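Local coordinates for conserved hypothetical protein MTH1747 (Methanothermobacter thermautotrophicus, PDB 1I36) that is of unknown function but binds NADP and resembles 3-hydroxyacid dehydrogenases in structure, consistent with an NADP-dependent oxidoreductase, at residues C57-S62 with I83-N88. The protein carries 1 engineered substitution. Residues are numbered along the deposited sequence; the frame is centred on the assembly and turned at random.
Sequences CPVVIS and IYVDIN. With NAP (NADP nicotinamide-adenine-dinucleotide phosphate), chain C.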
loop_
_atom_site.group_PDB
_atom_site.type_symbol
_atom_site.label_atom_id
_atom_site.label_comp_id
_atom_site.label_asym_id
_atom_site.label_seq_id
_atom_site.Cartn_x
_atom_site.Cartn_y
_atom_site.Cartn_z
ATOM N N CYS A 57 -6.346 31.417 30.219
ATOM C CA CYS A 57 -7.306 30.319 30.237
ATOM C C CYS A 57 -6.632 28.995 30.578
ATOM O O CYS A 57 -5.462 28.787 30.238
ATOM C CB CYS A 57 -7.996 30.200 28.893
ATOM S SG CYS A 57 -8.928 31.623 28.449
ATOM N N PRO A 58 -7.349 28.081 31.267
ATOM C CA PRO A 58 -6.762 26.780 31.627
ATOM C C PRO A 58 -6.390 25.919 30.405
ATOM O O PRO A 58 -5.557 25.016 30.509
ATOM C CB PRO A 58 -7.841 26.147 32.516
ATOM C CG PRO A 58 -9.105 26.774 32.014
ATOM C CD PRO A 58 -8.707 28.211 31.826
ATOM N N VAL A 59 -6.988 26.245 29.253
ATOM C CA VAL A 59 -6.707 25.566 27.985
ATOM C C VAL A 59 -6.580 26.650 26.912
ATOM O O VAL A 59 -7.501 27.435 26.682
ATOM C CB VAL A 59 -7.805 24.536 27.553
ATOM C CG1 VAL A 59 -7.377 23.838 26.233
ATOM C CG2 VAL A 59 -8.002 23.446 28.667
ATOM N N VAL A 60 -5.411 26.688 26.283
ATOM C CA VAL A 60 -5.107 27.647 25.237
ATOM C C VAL A 60 -4.767 26.837 23.983
ATOM O O VAL A 60 -3.857 26.013 24.016
ATOM C CB VAL A 60 -3.873 28.465 25.611
ATOM C CG1 VAL A 60 -3.539 29.445 24.464
ATOM C CG2 VAL A 60 -4.152 29.262 26.937
ATOM N N ILE A 61 -5.524 27.035 22.913
ATOM C CA ILE A 61 -5.289 26.298 21.673
ATOM C C ILE A 61 -4.719 27.241 20.608
ATOM O O ILE A 61 -5.297 28.286 20.327
ATOM C CB ILE A 61 -6.621 25.673 21.128
ATOM C CG1 ILE A 61 -7.177 24.628 22.132
ATOM C CG2 ILE A 61 -6.377 25.014 19.778
ATOM C CD1 ILE A 61 -8.594 24.159 21.797
ATOM N N SER A 62 -3.588 26.842 20.032
ATOM C CA SER A 62 -2.903 27.596 18.988
ATOM C C SER A 62 -3.292 26.962 17.646
ATOM O O SER A 62 -2.901 25.836 17.358
ATOM C CB SER A 62 -1.385 27.470 19.166
ATOM O OG SER A 62 -0.708 28.078 18.075
ATOM N N ILE A 83 -2.734 24.480 30.064
ATOM C CA ILE A 83 -2.290 23.627 28.959
ATOM C C ILE A 83 -2.332 24.397 27.634
ATOM O O ILE A 83 -3.271 25.130 27.342
ATOM C CB ILE A 83 -3.174 22.374 28.860
ATOM C CG1 ILE A 83 -2.854 21.469 30.036
ATOM C CG2 ILE A 83 -2.900 21.589 27.593
ATOM C CD1 ILE A 83 -3.930 20.506 30.269
ATOM N N TYR A 84 -1.256 24.258 26.879
ATOM C CA TYR A 84 -1.109 24.894 25.570
ATOM C C TYR A 84 -1.180 23.744 24.534
ATOM O O TYR A 84 -0.378 22.809 24.560
ATOM C CB TYR A 84 0.251 25.583 25.497
ATOM C CG TYR A 84 0.438 26.387 24.220
ATOM C CD1 TYR A 84 1.032 25.799 23.089
ATOM C CD2 TYR A 84 0.090 27.723 24.167
ATOM C CE1 TYR A 84 1.292 26.542 21.942
ATOM C CE2 TYR A 84 0.334 28.483 23.036
ATOM C CZ TYR A 84 0.944 27.883 21.923
ATOM O OH TYR A 84 1.202 28.636 20.822
ATOM N N VAL A 85 -2.210 23.798 23.706
ATOM C CA VAL A 85 -2.484 22.790 22.690
ATOM C C VAL A 85 -2.128 23.311 21.309
ATOM O O VAL A 85 -2.751 24.233 20.805
ATOM C CB VAL A 85 -3.969 22.407 22.738
ATOM C CG1 VAL A 85 -4.252 21.226 21.824
ATOM C CG2 VAL A 85 -4.350 22.047 24.192
ATOM N N ASP A 86 -1.077 22.756 20.732
ATOM C CA ASP A 86 -0.651 23.186 19.412
ATOM C C ASP A 86 -1.251 22.227 18.370
ATOM O O ASP A 86 -0.942 21.031 18.346
ATOM C CB ASP A 86 0.874 23.245 19.321
ATOM C CG ASP A 86 1.347 23.919 18.023
ATOM O OD1 ASP A 86 1.002 23.440 16.924
ATOM O OD2 ASP A 86 2.047 24.937 18.091
ATOM N N ILE A 87 -2.076 22.786 17.492
ATOM C CA ILE A 87 -2.741 21.976 16.490
ATOM C C ILE A 87 -2.291 22.356 15.076
ATOM O O ILE A 87 -2.860 21.914 14.093
ATOM C CB ILE A 87 -4.285 22.054 16.684
ATOM C CG1 ILE A 87 -4.969 20.816 16.118
ATOM C CG2 ILE A 87 -4.850 23.351 16.080
ATOM C CD1 ILE A 87 -6.422 20.647 16.648
ATOM N N ASN A 88 -1.171 23.062 14.989
ATOM C CA ASN A 88 -0.654 23.488 13.693
ATOM C C ASN A 88 0.055 22.377 12.905
ATOM O O ASN A 88 0.639 21.452 13.476
ATOM C CB ASN A 88 0.275 24.684 13.851
ATOM C CG ASN A 88 -0.388 25.843 14.572
ATOM O OD1 ASN A 88 -1.290 26.475 14.043
ATOM N ND2 ASN A 88 0.046 26.102 15.800
HETATM P PA NAP C . -6.847 29.816 8.600
HETATM O O1A NAP C . -5.541 29.792 7.967
HETATM O O2A NAP C . -8.101 29.116 8.414
HETATM O O5B NAP C . -6.731 30.373 10.171
HETATM C C5B NAP C . -5.467 30.784 10.961
HETATM C C4B NAP C . -5.965 32.055 11.469
HETATM O O4B NAP C . -4.656 32.388 12.360
HETATM C C3B NAP C . -5.798 33.195 11.016
HETATM O O3B NAP C . -7.139 33.266 11.263
HETATM C C2B NAP C . -5.138 34.492 11.271
HETATM O O2B NAP C . -5.528 35.664 11.517
HETATM C C1B NAP C . -4.467 33.851 12.329
HETATM N N9A NAP C . -3.043 34.237 12.396
HETATM C C8A NAP C . -1.964 34.371 11.517
HETATM N N7A NAP C . -0.896 34.836 12.126
HETATM C C5A NAP C . -1.261 35.014 13.446
HETATM C C6A NAP C . -0.560 35.490 14.602
HETATM N N6A NAP C . 0.715 35.881 14.545
HETATM N N1A NAP C . -1.246 35.542 15.808
HETATM C C2A NAP C . -2.552 35.153 15.885
HETATM N N3A NAP C . -3.274 34.702 14.840
HETATM C C4A NAP C . -2.559 34.650 13.637
HETATM O O3 NAP C . -6.196 28.349 9.058
HETATM P PN NAP C . -6.845 26.878 9.610
HETATM O O1N NAP C . -7.361 26.112 8.426
HETATM O O2N NAP C . -7.791 27.306 10.646
HETATM O O5D NAP C . -5.755 25.993 10.340
HETATM C C5D NAP C . -5.094 26.446 11.550
HETATM C C4D NAP C . -3.948 25.497 11.847
HETATM O O4D NAP C . -4.292 24.082 11.954
HETATM C C3D NAP C . -2.806 25.521 10.799
HETATM O O3D NAP C . -1.451 25.443 11.346
HETATM C C2D NAP C . -3.073 24.367 9.893
HETATM O O2D NAP C . -1.931 23.890 9.243
HETATM C C1D NAP C . -3.727 23.354 10.859
HETATM N N1N NAP C . -4.635 22.394 10.209
HETATM C C2N NAP C . -5.760 22.849 9.509
HETATM C C3N NAP C . -6.585 21.830 8.924
HETATM C C7N NAP C . -7.787 22.160 8.175
HETATM O O7N NAP C . -8.496 21.263 7.681
HETATM N N7N NAP C . -8.184 23.445 7.989
HETATM C C4N NAP C . -6.231 20.472 9.084
HETATM C C5N NAP C . -5.136 20.060 9.763
HETATM C C6N NAP C . -4.339 21.020 10.329
HETATM P P2B NAP C . -5.609 36.606 10.148
HETATM O O1X NAP C . -6.769 36.170 9.298
HETATM O O2X NAP C . -5.793 37.891 10.766
HETATM O O3X NAP C . -4.373 36.376 9.428
#
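The Y84 ring meets V60 and S62 obliquely: CD2 lies 4.0 Å from V60 CG1, and the hydroxyl OH comes 3.3 Å from S62 CB. CG stands anti to the backbone N (chi1 -174°), on the sheet face shared by V60, S62 and D86, where A72, A73 and A76 of helix 69-77 touch the Y84 side chain. A second flat group, the N88 amide, spans protein and cofactor: ND2 donates to S62 OG at 3.1 Å, with the acceptor almost in the amide plane (2° out), while OD1 accepts from NADP O3D at 2.9 Å. D86 OD1 takes the N88 backbone N at 2.9 Å, closing an Asx turn, and both D86 carboxylate oxygens accept weak bonds from ND2, which helps restrain the amide's rotation. An alanine in place of N88 would probably leave the ribose hydroxyl O3D without its amide acceptor and S62 OG without its ND2 donor. Strands 59-62 and 83-86 run parallel at 21°, joined through helix 69-77 as a beta-alpha-beta crossover of the Rossmann-type NADP-binding domain. Backbone bonds run I83 N to P58 O, V60 N to I83 O, V85 N to V60 O and S62 N to V85 O, and I87 N to S62 O (3.2 Å) carries the ladder past the strand end toward the cofactor. On the opposite face V59 and V85 cross obliquely, CG1 to CG2 4.1 Å, whereas I61 and V85 lie side by side, CG1 to CB 3.9 Å. Strand 2-6 bonds to V59 and I61 on one side, and strand 106-112 to Y84 on the other.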